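PDB 6WCI: cysteine desulfurase from Stenotrophomonas maltophilia, which catalyses the pyridoxal 5'-phosphate-dependent removal of sulfur from L-cysteine, passing it to a sulfur carrier and forming L-alanine. Local coordinates for the interface of chains A and B. Numbering follows the deposited sequence. Chains: chain A/B, Cysteine desulfurase.

Contact 1: the interface of chains A and B. Residues chain A 70-71, 81-82; chain B 35, 38, 40-41, 45.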
ATOM      1  N   ARG A  70     -11.076  14.154  11.725  1.00 28.64           N
ATOM      2  CA  ARG A  70     -11.584  14.040  13.088  1.00 33.41           C
ATOM      3  C   ARG A  70     -10.833  13.041  13.971  1.00 34.78           C
ATOM      4  O   ARG A  70     -10.730  13.271  15.175  1.00 38.30           O
ATOM      5  CB  ARG A  70     -13.078  13.697  13.070  1.00 33.99           C
ATOM      6  CG  ARG A  70     -13.789  13.923  14.417  1.00 39.31           C
ATOM      7  CD  ARG A  70     -15.305  13.568  14.391  1.00 36.52           C
ATOM      8  NE  ARG A  70     -15.557  12.203  13.917  1.00 37.39           N
ATOM      9  CZ  ARG A  70     -15.187  11.101  14.570  1.00 37.10           C
ATOM     10  NH1 ARG A  70     -14.541  11.184  15.734  1.00 35.71           N
ATOM     11  NH2 ARG A  70     -15.458   9.914  14.060  1.00 36.47           N
ATOM     12  N   TYR A  71     -10.305  11.927  13.435  1.00 33.21           N
ATOM     13  CA  TYR A  71      -9.626  11.013  14.354  1.00 33.98           C
ATOM     14  C   TYR A  71      -8.376  10.364  13.755  1.00 35.49           C
ATOM     15  O   TYR A  71      -8.043   9.220  14.098  1.00 29.12           O
ATOM     16  CB  TYR A  71     -10.616   9.962  14.908  1.00 31.47           C
ATOM     17  CG  TYR A  71     -11.280   9.049  13.891  1.00 28.68           C
ATOM     18  CD1 TYR A  71     -12.301   9.511  13.069  1.00 33.31           C
ATOM     19  CD2 TYR A  71     -10.899   7.715  13.775  1.00 32.15           C
ATOM     20  CE1 TYR A  71     -12.922   8.679  12.141  1.00 34.49           C
ATOM     21  CE2 TYR A  71     -11.510   6.868  12.851  1.00 28.84           C
ATOM     22  CZ  TYR A  71     -12.520   7.355  12.033  1.00 36.87           C
ATOM     23  OH  TYR A  71     -13.125   6.514  11.114  1.00 34.04           O
ATOM     24  N   ALA A  81      -7.365   8.771  22.911  1.00 46.24           N
ATOM     25  CA  ALA A  81      -8.732   8.760  22.381  1.00 45.34           C
ATOM     26  C   ALA A  81      -8.757   8.581  20.868  1.00 45.82           C
ATOM     27  O   ALA A  81      -9.483   7.727  20.350  1.00 48.59           O
ATOM     28  CB  ALA A  81      -9.468  10.042  22.776  1.00 44.32           C
ATOM     29  N   LEU A  82      -7.990   9.393  20.136  1.00 46.55           N
ATOM     30  CA  LEU A  82      -7.998   9.267  18.678  1.00 35.57           C
ATOM     31  C   LEU A  82      -7.364   7.951  18.235  1.00 35.33           C
ATOM     32  O   LEU A  82      -7.850   7.311  17.297  1.00 39.02           O
ATOM     33  CB  LEU A  82      -7.274  10.448  18.026  1.00 34.84           C
ATOM     34  CG  LEU A  82      -8.023  11.755  17.760  1.00 43.09           C
ATOM     35  CD1 LEU A  82      -8.389  12.453  19.058  1.00 36.83           C
ATOM     36  CD2 LEU A  82      -7.159  12.643  16.879  1.00 43.27           C
TER
ATOM     37  N   LEU B  35      -8.233  19.143  11.997  1.00 36.79           N
ATOM     38  CA  LEU B  35      -8.436  18.234  13.126  1.00 32.84           C
ATOM     39  C   LEU B  35      -8.074  18.882  14.460  1.00 40.60           C
ATOM     40  O   LEU B  35      -8.710  18.588  15.481  1.00 40.57           O
ATOM     41  CB  LEU B  35      -7.625  16.953  12.923  1.00 29.36           C
ATOM     42  CG  LEU B  35      -7.673  15.875  14.020  1.00 35.10           C
ATOM     43  CD1 LEU B  35      -7.550  14.503  13.396  1.00 31.69           C
ATOM     44  CD2 LEU B  35      -6.581  16.060  15.106  1.00 32.08           C
ATOM     45  N   ARG B  38     -10.706  19.990  17.178  1.00 36.14           N
ATOM     46  CA  ARG B  38     -11.641  19.142  17.905  1.00 46.48           C
ATOM     47  C   ARG B  38     -11.316  19.076  19.395  1.00 49.36           C
ATOM     48  O   ARG B  38     -10.221  19.422  19.847  1.00 42.50           O
ATOM     49  CB  ARG B  38     -11.651  17.724  17.351  1.00 37.58           C
ATOM     50  CG  ARG B  38     -10.354  16.953  17.592  1.00 40.72           C
ATOM     51  CD  ARG B  38     -10.587  15.452  17.482  1.00 42.61           C
ATOM     52  NE  ARG B  38     -11.374  14.950  18.608  1.00 43.31           N
ATOM     53  CZ  ARG B  38     -11.784  13.692  18.720  1.00 44.68           C
ATOM     54  NH1 ARG B  38     -11.495  12.815  17.758  1.00 37.57           N
ATOM     55  NH2 ARG B  38     -12.482  13.310  19.786  1.00 39.73           N
ATOM     56  N   VAL B  40     -11.428  16.641  23.069  1.00 47.69           N
ATOM     57  CA  VAL B  40     -11.285  15.287  23.586  1.00 49.01           C
ATOM     58  C   VAL B  40     -11.718  15.317  25.039  1.00 53.25           C
ATOM     59  O   VAL B  40     -11.155  16.076  25.839  1.00 53.73           O
ATOM     60  CB  VAL B  40      -9.846  14.764  23.455  1.00 50.51           C
ATOM     61  CG1 VAL B  40      -9.724  13.413  24.123  1.00 53.23           C
ATOM     62  CG2 VAL B  40      -9.438  14.677  21.989  1.00 43.04           C
ATOM     63  N   HIS B  41     -12.717  14.506  25.379  1.00 57.39           N
ATOM     64  CA  HIS B  41     -13.293  14.501  26.726  1.00 54.85           C
ATOM     65  C   HIS B  41     -13.702  15.906  27.155  1.00 55.92           C
ATOM     66  O   HIS B  41     -13.551  16.295  28.319  1.00 58.92           O
ATOM     67  CB  HIS B  41     -12.325  13.888  27.737  1.00 56.96           C
ATOM     68  CG  HIS B  41     -11.942  12.479  27.423  1.00 63.58           C
ATOM     69  ND1 HIS B  41     -10.697  12.136  26.947  1.00 63.13           N
ATOM     70  CD2 HIS B  41     -12.650  11.328  27.495  1.00 64.67           C
ATOM     71  CE1 HIS B  41     -10.649  10.832  26.746  1.00 61.05           C
ATOM     72  NE2 HIS B  41     -11.820  10.318  27.074  1.00 65.64           N
ATOM     73  N   LEU B  45      -7.979  19.423  22.331  1.00 44.37           N
ATOM     74  CA  LEU B  45      -6.998  18.406  21.969  1.00 45.25           C
ATOM     75  C   LEU B  45      -5.597  19.001  21.923  1.00 46.50           C
ATOM     76  O   LEU B  45      -5.378  20.050  21.312  1.00 50.55           O
ATOM     77  CB  LEU B  45      -7.336  17.785  20.614  1.00 40.82           C
ATOM     78  CG  LEU B  45      -6.235  16.891  20.051  1.00 39.86           C
ATOM     79  CD1 LEU B  45      -6.011  15.695  20.947  1.00 41.33           C
ATOM     80  CD2 LEU B  45      -6.598  16.450  18.613  1.00 38.10           C
TER
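B:Arg38 and A:Arg70 supply the polar part of this patch, in which an arginine reads a backbone carbonyl at a helix end. The guanidinium NH1 of B:Arg38 donates to the A:Arg70 O, 2.7 Å away, with an angle of 152° at the hydrogen. The acceptor lies close to the guanidinium plane, at its edge, although the donor is tilted from the plane of the carbonyl. Since this carbonyl belongs to the last turn of helix 58-71, the positive group probably gains from the negative helix end. The B:Arg38 side chain starts with CG between its backbone N and carbonyl carbon (chi1 68°) and bends at chi3, which turns the planar end toward the A:Arg70 carbonyl.

The apolar part is built around A:Leu82. Its CD1 methyl lies over one face of the B:Arg38 guanidinium, 3.6 Å from CZ, while its CD2 meets CD2 of B:Leu35 at 3.9 Å, the two leucines pointing tip to tip. CD1 of A:Leu82 also touches CG2 of B:Val40 at 3.8 Å. The other methyl of that valine, CG1, rests against CB of A:Ala81 at 3.6 Å. Together these groups anchor the segment around B:Arg38 on the end of helix 58-71 and the start of helix 81-101 of chain A, at one periphery of the deposited two-fold dimer.

Contact 2: the interface of chains A and B. Residues chain A 38, 40; chain B 70-71, 81-82, 85.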
ATOM      1  N   ARG A  38     -19.226  14.012 -13.455  1.00 30.72           N
ATOM      2  CA  ARG A  38     -18.155  14.595 -14.259  1.00 31.80           C
ATOM      3  C   ARG A  38     -18.613  14.859 -15.685  1.00 35.23           C
ATOM      4  O   ARG A  38     -19.470  14.159 -16.233  1.00 38.00           O
ATOM      5  CB  ARG A  38     -16.933  13.664 -14.326  1.00 34.00           C
ATOM      6  CG  ARG A  38     -15.644  14.142 -13.663  1.00 30.19           C
ATOM      7  CD  ARG A  38     -15.332  15.645 -13.829  1.00 34.90           C
ATOM      8  NE  ARG A  38     -14.564  15.991 -15.028  1.00 36.08           N
ATOM      9  CZ  ARG A  38     -13.237  15.913 -15.142  1.00 38.11           C
ATOM     10  NH1 ARG A  38     -12.491  15.470 -14.137  1.00 34.17           N
ATOM     11  NH2 ARG A  38     -12.651  16.273 -16.277  1.00 35.37           N
ATOM     12  N   VAL A  40     -16.386  15.447 -19.386  1.00 34.49           N
ATOM     13  CA  VAL A  40     -15.079  15.369 -20.028  1.00 37.21           C
ATOM     14  C   VAL A  40     -15.253  15.814 -21.470  1.00 41.27           C
ATOM     15  O   VAL A  40     -16.266  15.496 -22.104  1.00 40.84           O
ATOM     16  CB  VAL A  40     -14.474  13.943 -19.968  1.00 35.79           C
ATOM     17  CG1 VAL A  40     -14.163  13.518 -18.519  1.00 26.38           C
ATOM     18  CG2 VAL A  40     -15.399  12.940 -20.617  1.00 30.09           C
TER
ATOM     19  N   ARG B  70     -13.771  13.555  -8.534  1.00 27.38           N
ATOM     20  CA  ARG B  70     -13.657  14.308  -9.778  1.00 28.24           C
ATOM     21  C   ARG B  70     -12.804  13.668 -10.859  1.00 24.74           C
ATOM     22  O   ARG B  70     -13.018  13.989 -12.031  1.00 27.95           O
ATOM     23  CB  ARG B  70     -13.124  15.721  -9.501  1.00 31.22           C
ATOM     24  CG  ARG B  70     -14.059  16.608  -8.657  1.00 41.43           C
ATOM     25  CD  ARG B  70     -15.127  17.233  -9.518  1.00 52.66           C
ATOM     26  NE  ARG B  70     -14.548  18.035 -10.594  1.00 61.63           N
ATOM     27  CZ  ARG B  70     -15.239  18.496 -11.632  1.00 65.67           C
ATOM     28  NH1 ARG B  70     -16.535  18.230 -11.737  1.00 67.20           N
ATOM     29  NH2 ARG B  70     -14.634  19.216 -12.570  1.00 66.75           N
ATOM     30  N   TYR B  71     -11.846  12.802 -10.538  1.00 26.18           N
ATOM     31  CA  TYR B  71     -11.099  12.178 -11.636  1.00 22.98           C
ATOM     32  C   TYR B  71     -10.527  10.828 -11.229  1.00 24.75           C
ATOM     33  O   TYR B  71      -9.445  10.435 -11.677  1.00 30.48           O
ATOM     34  CB  TYR B  71      -9.997  13.092 -12.180  1.00 23.34           C
ATOM     35  CG  TYR B  71      -8.926  13.541 -11.198  1.00 28.16           C
ATOM     36  CD1 TYR B  71      -9.190  14.503 -10.227  1.00 31.96           C
ATOM     37  CD2 TYR B  71      -7.635  13.043 -11.285  1.00 35.16           C
ATOM     38  CE1 TYR B  71      -8.199  14.928  -9.350  1.00 31.72           C
ATOM     39  CE2 TYR B  71      -6.638  13.453 -10.418  1.00 31.91           C
ATOM     40  CZ  TYR B  71      -6.921  14.395  -9.456  1.00 36.70           C
ATOM     41  OH  TYR B  71      -5.912  14.787  -8.597  1.00 33.89           O
ATOM     42  N   ALA B  81     -10.056  10.657 -20.801  1.00 35.32           N
ATOM     43  CA  ALA B  81      -9.752  11.920 -20.136  1.00 34.20           C
ATOM     44  C   ALA B  81      -9.399  11.720 -18.664  1.00 30.12           C
ATOM     45  O   ALA B  81      -8.357  12.195 -18.197  1.00 34.22           O
ATOM     46  CB  ALA B  81     -10.932  12.875 -20.294  1.00 33.17           C
ATOM     47  N   LEU B  82     -10.240  10.995 -17.921  1.00 27.53           N
ATOM     48  CA  LEU B  82      -9.983  10.832 -16.490  1.00 28.36           C
ATOM     49  C   LEU B  82      -8.698  10.056 -16.232  1.00 38.58           C
ATOM     50  O   LEU B  82      -7.928  10.399 -15.326  1.00 28.27           O
ATOM     51  CB  LEU B  82     -11.169  10.149 -15.809  1.00 28.75           C
ATOM     52  CG  LEU B  82     -12.494  10.923 -15.842  1.00 30.36           C
ATOM     53  CD1 LEU B  82     -13.502  10.310 -14.884  1.00 29.27           C
ATOM     54  CD2 LEU B  82     -12.279  12.405 -15.522  1.00 24.85           C
ATOM     55  N   GLU B  85      -5.898  12.514 -16.658  1.00 30.86           N
ATOM     56  CA  GLU B  85      -5.810  13.403 -15.505  1.00 34.11           C
ATOM     57  C   GLU B  85      -5.214  12.684 -14.304  1.00 33.25           C
ATOM     58  O   GLU B  85      -4.355  13.235 -13.603  1.00 35.74           O
ATOM     59  CB  GLU B  85      -7.191  13.966 -15.163  1.00 28.98           C
ATOM     60  CG  GLU B  85      -7.812  14.743 -16.307  1.00 36.56           C
ATOM     61  CD  GLU B  85      -9.117  15.420 -15.928  1.00 43.19           C
ATOM     62  OE1 GLU B  85      -9.475  15.405 -14.731  1.00 48.46           O
ATOM     63  OE2 GLU B  85      -9.782  15.972 -16.830  1.00 48.38           O
TER
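A:Arg38 lies in a loop with extended backbone (psi 150°) and meets B:Arg70, the final residue of helix 58-70, whose carbonyl is presented to the other chain. The A:Arg38 side chain is held by more than one acceptor. NH1 donates to the B:Arg70 O at 2.6 Å, from a position tilted out of the carbonyl plane, and also to OE1 of B:Glu85 at 3.1 Å. NH2 forms a salt bridge with OE2 of the same carboxylate at 2.9 Å, so the guanidinium grips the acid end-on, nitrogen to oxygen twice. Both bonds are nearly straight and both oxygens are met on their syn side, the two planes being 26° apart; this pairing should fix the rotation of both groups. Chi1 (-114°) and the chi2 bend bring CD over a face of the B:Arg70 guanidinium, 3.6 Å from CZ, and the chi3 bend turns the guanidinium toward B:Glu85. The B:Leu82 CD2 methyl covers a face of the A:Arg38 guanidinium, 3.7 Å from CZ, and touches CG1 of A:Val40 at 3.7 Å. CB of that valine packs on CB of B:Ala81 at 3.7 Å. In the fold, the loop and strand 39-40 of chain A bridge the end of helix 58-70 and the first two turns of helix 81-101 of chain B.

Contact 3: the interface of chains A and B. Residues chain A 68, 298-302; chain B 251-252.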
ATOM      1  N   TYR A  68      -9.404  11.757   8.328  1.00 28.07           N
ATOM      2  CA  TYR A  68      -8.364  12.779   8.323  1.00 35.41           C
ATOM      3  C   TYR A  68      -8.789  14.030   9.094  1.00 34.90           C
ATOM      4  O   TYR A  68      -7.944  14.695   9.704  1.00 30.89           O
ATOM      5  CB  TYR A  68      -7.986  13.119   6.881  1.00 36.99           C
ATOM      6  CG  TYR A  68      -7.168  12.037   6.180  1.00 33.43           C
ATOM      7  CD1 TYR A  68      -6.060  11.469   6.789  1.00 32.51           C
ATOM      8  CD2 TYR A  68      -7.516  11.592   4.910  1.00 33.34           C
ATOM      9  CE1 TYR A  68      -5.308  10.492   6.148  1.00 34.87           C
ATOM     10  CE2 TYR A  68      -6.784  10.599   4.260  1.00 29.29           C
ATOM     11  CZ  TYR A  68      -5.679  10.058   4.884  1.00 31.82           C
ATOM     12  OH  TYR A  68      -4.944   9.096   4.247  1.00 28.28           O
ATOM     13  N   PRO A 298      -0.338   0.353   8.807  1.00 28.12           N
ATOM     14  CA  PRO A 298      -1.229  -0.015   7.705  1.00 28.75           C
ATOM     15  C   PRO A 298      -1.746   1.212   6.972  1.00 28.85           C
ATOM     16  O   PRO A 298      -1.644   2.349   7.443  1.00 30.93           O
ATOM     17  CB  PRO A 298      -2.380  -0.744   8.405  1.00 33.53           C
ATOM     18  CG  PRO A 298      -2.018  -0.795   9.876  1.00 32.13           C
ATOM     19  CD  PRO A 298      -1.014   0.261  10.112  1.00 30.92           C
ATOM     20  N   ASN A 299      -2.367   0.961   5.808  1.00 22.96           N
ATOM     21  CA  ASN A 299      -3.092   2.032   5.126  1.00 25.04           C
ATOM     22  C   ASN A 299      -4.384   2.249   5.906  1.00 27.92           C
ATOM     23  O   ASN A 299      -5.457   1.769   5.540  1.00 27.70           O
ATOM     24  CB  ASN A 299      -3.365   1.699   3.660  1.00 24.56           C
ATOM     25  CG  ASN A 299      -4.155   2.795   2.959  1.00 28.35           C
ATOM     26  OD1 ASN A 299      -4.337   3.880   3.508  1.00 25.73           O
ATOM     27  ND2 ASN A 299      -4.630   2.515   1.747  1.00 28.76           N
ATOM     28  N   ILE A 300      -4.272   2.989   7.014  1.00 25.77           N
ATOM     29  CA  ILE A 300      -5.393   3.063   7.952  1.00 26.99           C
ATOM     30  C   ILE A 300      -6.616   3.693   7.289  1.00 30.41           C
ATOM     31  O   ILE A 300      -7.731   3.166   7.375  1.00 26.82           O
ATOM     32  CB  ILE A 300      -5.007   3.844   9.216  1.00 27.23           C
ATOM     33  CG1 ILE A 300      -3.807   3.214   9.944  1.00 27.60           C
ATOM     34  CG2 ILE A 300      -6.214   3.911  10.122  1.00 36.04           C
ATOM     35  CD1 ILE A 300      -3.251   4.123  11.070  1.00 27.75           C
ATOM     36  N   ALA A 301      -6.432   4.854   6.660  1.00 26.55           N
ATOM     37  CA  ALA A 301      -7.562   5.536   6.034  1.00 32.69           C
ATOM     38  C   ALA A 301      -8.195   4.676   4.946  1.00 31.96           C
ATOM     39  O   ALA A 301      -9.428   4.564   4.862  1.00 29.63           O
ATOM     40  CB  ALA A 301      -7.111   6.880   5.467  1.00 28.93           C
ATOM     41  N   GLY A 302      -7.372   4.047   4.112  1.00 24.41           N
ATOM     42  CA  GLY A 302      -7.930   3.280   3.004  1.00 28.31           C
ATOM     43  C   GLY A 302      -8.785   2.116   3.469  1.00 26.47           C
ATOM     44  O   GLY A 302      -9.881   1.881   2.946  1.00 24.97           O
TER
ATOM     45  N   THR B 251      -2.034   7.978   4.550  1.00 28.52           N
ATOM     46  CA  THR B 251      -1.518   6.689   4.961  1.00 26.12           C
ATOM     47  C   THR B 251      -1.281   5.810   3.724  1.00 28.67           C
ATOM     48  O   THR B 251      -1.762   6.093   2.623  1.00 26.55           O
ATOM     49  CB  THR B 251      -2.485   6.019   5.939  1.00 22.07           C
ATOM     50  OG1 THR B 251      -3.748   5.839   5.300  1.00 24.89           O
ATOM     51  CG2 THR B 251      -2.699   6.901   7.225  1.00 24.53           C
ATOM     52  N   GLY B 252      -0.498   4.749   3.913  1.00 28.16           N
ATOM     53  CA  GLY B 252      -0.159   3.854   2.819  1.00 23.57           C
ATOM     54  C   GLY B 252       0.711   4.462   1.738  1.00 25.80           C
ATOM     55  O   GLY B 252       0.634   4.035   0.585  1.00 25.83           O
TER
HETATM   56  O   HOH W   1       0.350   4.214   6.231  1.00 30.94           O
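B:Thr251 presses its hydroxyl against the capped start of a helix in chain A, from the loop that follows the cofactor-bearing B:Lys246 of this class-V aminotransferase-family enzyme. Its OG1 donates to the side-chain OD1 of A:Asn299 at 2.7 Å, lying in the carbonyl plane of that amide, and accepts from the backbone N of A:Ala301 at 3.2 Å. The hydroxyl is therefore used in both directions. It is brought there by a chi1 of 60°, which sets OG1 between the backbone N and carbonyl carbon of the threonine. The backbone N of B:Thr251 is taken up as well, donating to the phenolic OH of A:Tyr68 at 3.1 Å; that ring comes from helix 58-71, and its side chain crosses the threonine at a slant.

Behind the first shell, A:Asn299 is the N-cap of helix 300-316. Its OD1 also receives the backbone N of A:Gly302 at 3.1 Å, a donor that stands above the amide plane, well away from the direction used by the threonine. With CG anti to the backbone N (chi1 178°), the asparagine can serve both its own helix and the partner chain. Farther along, a water links the A:Pro298 O, at 3.0 Å, to the N of B:Gly252, while CB of A:Asn299 rests 4.0 Å from the B:Gly252 CA.

Contact 4: the interface of chains A and B. Residues chain A 138-140, 147, 163, 387; chain B 279, 281.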
ATOM      1  N   ILE A 138      -1.003 -22.657 -14.557  1.00 32.17           N
ATOM      2  CA  ILE A 138      -1.555 -21.308 -14.655  1.00 29.58           C
ATOM      3  C   ILE A 138      -2.454 -21.253 -15.883  1.00 28.46           C
ATOM      4  O   ILE A 138      -2.023 -21.641 -16.976  1.00 31.61           O
ATOM      5  CB  ILE A 138      -0.444 -20.253 -14.782  1.00 27.38           C
ATOM      6  CG1 ILE A 138       0.601 -20.412 -13.662  1.00 29.12           C
ATOM      7  CG2 ILE A 138      -1.054 -18.857 -14.826  1.00 24.90           C
ATOM      8  CD1 ILE A 138       1.812 -19.517 -13.840  1.00 29.99           C
ATOM      9  N   THR A 139      -3.681 -20.749 -15.723  1.00 26.60           N
ATOM     10  CA  THR A 139      -4.568 -20.749 -16.885  1.00 27.45           C
ATOM     11  C   THR A 139      -4.160 -19.656 -17.867  1.00 25.55           C
ATOM     12  O   THR A 139      -3.563 -18.637 -17.509  1.00 27.38           O
ATOM     13  CB  THR A 139      -6.040 -20.535 -16.515  1.00 26.92           C
ATOM     14  OG1 THR A 139      -6.317 -19.138 -16.507  1.00 27.79           O
ATOM     15  CG2 THR A 139      -6.406 -21.122 -15.166  1.00 26.83           C
ATOM     16  N   ARG A 140      -4.516 -19.883 -19.129  1.00 28.63           N
ATOM     17  CA  ARG A 140      -4.213 -18.956 -20.208  1.00 27.29           C
ATOM     18  C   ARG A 140      -4.857 -17.580 -20.011  1.00 27.22           C
ATOM     19  O   ARG A 140      -4.366 -16.593 -20.572  1.00 28.32           O
ATOM     20  CB  ARG A 140      -4.664 -19.608 -21.523  1.00 29.64           C
ATOM     21  CG  ARG A 140      -4.792 -18.696 -22.727  1.00 34.59           C
ATOM     22  CD  ARG A 140      -3.441 -18.429 -23.368  1.00 42.54           C
ATOM     23  NE  ARG A 140      -2.691 -19.657 -23.583  1.00 50.43           N
ATOM     24  CZ  ARG A 140      -1.430 -19.692 -23.999  1.00 50.64           C
ATOM     25  NH1 ARG A 140      -0.779 -18.562 -24.259  1.00 54.43           N
ATOM     26  NH2 ARG A 140      -0.828 -20.854 -24.157  1.00 40.13           N
ATOM     27  N   ILE A 147       0.437 -14.298 -12.806  1.00 26.66           N
ATOM     28  CA  ILE A 147       1.386 -14.997 -13.663  1.00 31.07           C
ATOM     29  C   ILE A 147       2.802 -14.660 -13.232  1.00 31.88           C
ATOM     30  O   ILE A 147       3.615 -15.554 -12.970  1.00 30.08           O
ATOM     31  CB  ILE A 147       1.217 -14.639 -15.147  1.00 29.98           C
ATOM     32  CG1 ILE A 147      -0.173 -15.034 -15.668  1.00 26.48           C
ATOM     33  CG2 ILE A 147       2.317 -15.320 -15.958  1.00 20.11           C
ATOM     34  CD1 ILE A 147      -0.429 -14.535 -17.064  1.00 26.60           C
ATOM     35  N   VAL A 163       0.633 -24.332 -18.777  1.00 39.33           N
ATOM     36  CA  VAL A 163      -0.520 -23.471 -19.048  1.00 40.31           C
ATOM     37  C   VAL A 163      -1.768 -24.332 -19.152  1.00 35.23           C
ATOM     38  O   VAL A 163      -1.788 -25.313 -19.895  1.00 35.17           O
ATOM     39  CB  VAL A 163      -0.324 -22.660 -20.341  1.00 42.14           C
ATOM     40  CG1 VAL A 163      -1.474 -21.669 -20.527  1.00 38.06           C
ATOM     41  CG2 VAL A 163       1.010 -21.955 -20.336  1.00 38.62           C
ATOM     42  N   PRO A 387      -0.729 -13.202 -22.534  1.00 31.11           N
ATOM     43  CA  PRO A 387      -0.908 -14.559 -23.087  1.00 25.82           C
ATOM     44  C   PRO A 387      -2.318 -14.819 -23.569  1.00 26.61           C
ATOM     45  O   PRO A 387      -2.512 -15.530 -24.560  1.00 30.92           O
ATOM     46  CB  PRO A 387      -0.541 -15.464 -21.908  1.00 31.89           C
ATOM     47  CG  PRO A 387       0.416 -14.619 -21.078  1.00 29.41           C
ATOM     48  CD  PRO A 387      -0.161 -13.239 -21.170  1.00 33.07           C
TER
ATOM     49  N   VAL B 279       4.796  -9.756 -21.329  1.00 30.44           N
ATOM     50  CA  VAL B 279       4.594 -11.006 -20.608  1.00 31.22           C
ATOM     51  C   VAL B 279       4.288 -12.102 -21.611  1.00 36.51           C
ATOM     52  O   VAL B 279       3.363 -11.979 -22.424  1.00 38.35           O
ATOM     53  CB  VAL B 279       3.472 -10.905 -19.561  1.00 34.89           C
ATOM     54  CG1 VAL B 279       3.170 -12.284 -18.998  1.00 35.59           C
ATOM     55  CG2 VAL B 279       3.867  -9.959 -18.451  1.00 24.76           C
ATOM     56  N   PHE B 281       4.464 -16.697 -21.574  1.00 36.22           N
ATOM     57  CA  PHE B 281       4.832 -17.906 -20.849  1.00 36.84           C
ATOM     58  C   PHE B 281       6.189 -18.440 -21.282  1.00 42.05           C
ATOM     59  O   PHE B 281       6.747 -19.298 -20.592  1.00 51.03           O
ATOM     60  CB  PHE B 281       3.760 -18.978 -21.025  1.00 41.61           C
ATOM     61  CG  PHE B 281       2.517 -18.707 -20.239  1.00 43.63           C
ATOM     62  CD1 PHE B 281       2.575 -18.585 -18.858  1.00 44.09           C
ATOM     63  CD2 PHE B 281       1.295 -18.557 -20.872  1.00 40.13           C
ATOM     64  CE1 PHE B 281       1.436 -18.325 -18.120  1.00 35.47           C
ATOM     65  CE2 PHE B 281       0.147 -18.301 -20.132  1.00 38.38           C
ATOM     66  CZ  PHE B 281       0.221 -18.183 -18.762  1.00 34.10           C
TER
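The segment of chain B holding B:Phe281 and B:Val279 probably belongs to the hairpin-like extension by which SufS-type cysteine desulfurases reach over the neighbouring subunit; here it inserts an aromatic ring into chain A. Chain A hides 122 Å² of B:Phe281. A:Val163, on strand 160-164, approaches it from the opposite direction: its CG2 methyl sits over one face of the ring, 3.6 Å from the centroid, in a CH-pi contact displaced toward the rim. From the other side of the ring come A:Pro387, whose CB is 3.4 Å from CE2 of B:Phe281, and A:Ile147, whose CG2 is 3.8 Å from CE1 of the same ring. Both cross the phenylalanine at roughly a right angle and lie toward the rim on that side; the ring is thus flanked by strand 160-164 on one side and by A:Pro387 of helix 386-392 with the loop residue A:Ile147 on the other.

At the rim, NH1 of A:Arg140 lies in the ring plane, 4.0 Å from CD2 of B:Phe281, with the guanidinium and ring planes 90° apart. Toward the far end of the ring, CG2 of A:Ile138 stands 4.2 Å from CE1 of B:Phe281. CG of the phenylalanine is anti to its carbonyl carbon (chi1 -74°), which points the ring into this pocket. B:Val279 adds a looser contact, its CG1 being 4.1 Å from CD of A:Pro387. That proline closely follows A:Cys384, the family's catalytic cysteine, modelled here as S-hydroxycysteine.

Contacts 1 and 2 are two-fold twins with the chains exchanged, using the same Arg38, Val40, Arg70, Ala81 and Leu82 positions; their C-alpha centres lie about 35 Å apart. Arg38 and Arg70 both take different side-chain courses in the two copies, so the symmetry is inexact. Helix 58-71 of chain A serves both contact 1 and contact 3, about 17 Å apart. Contact 4 is remote, about 51 Å from contact 1 and 33 Å from contacts 2 and 3. Contacts 3 and 4 lie close in sequence to B:Lys246 and A:Cys384, so the dimer interface may help position active-site loops, though the structure alone does not show coupling.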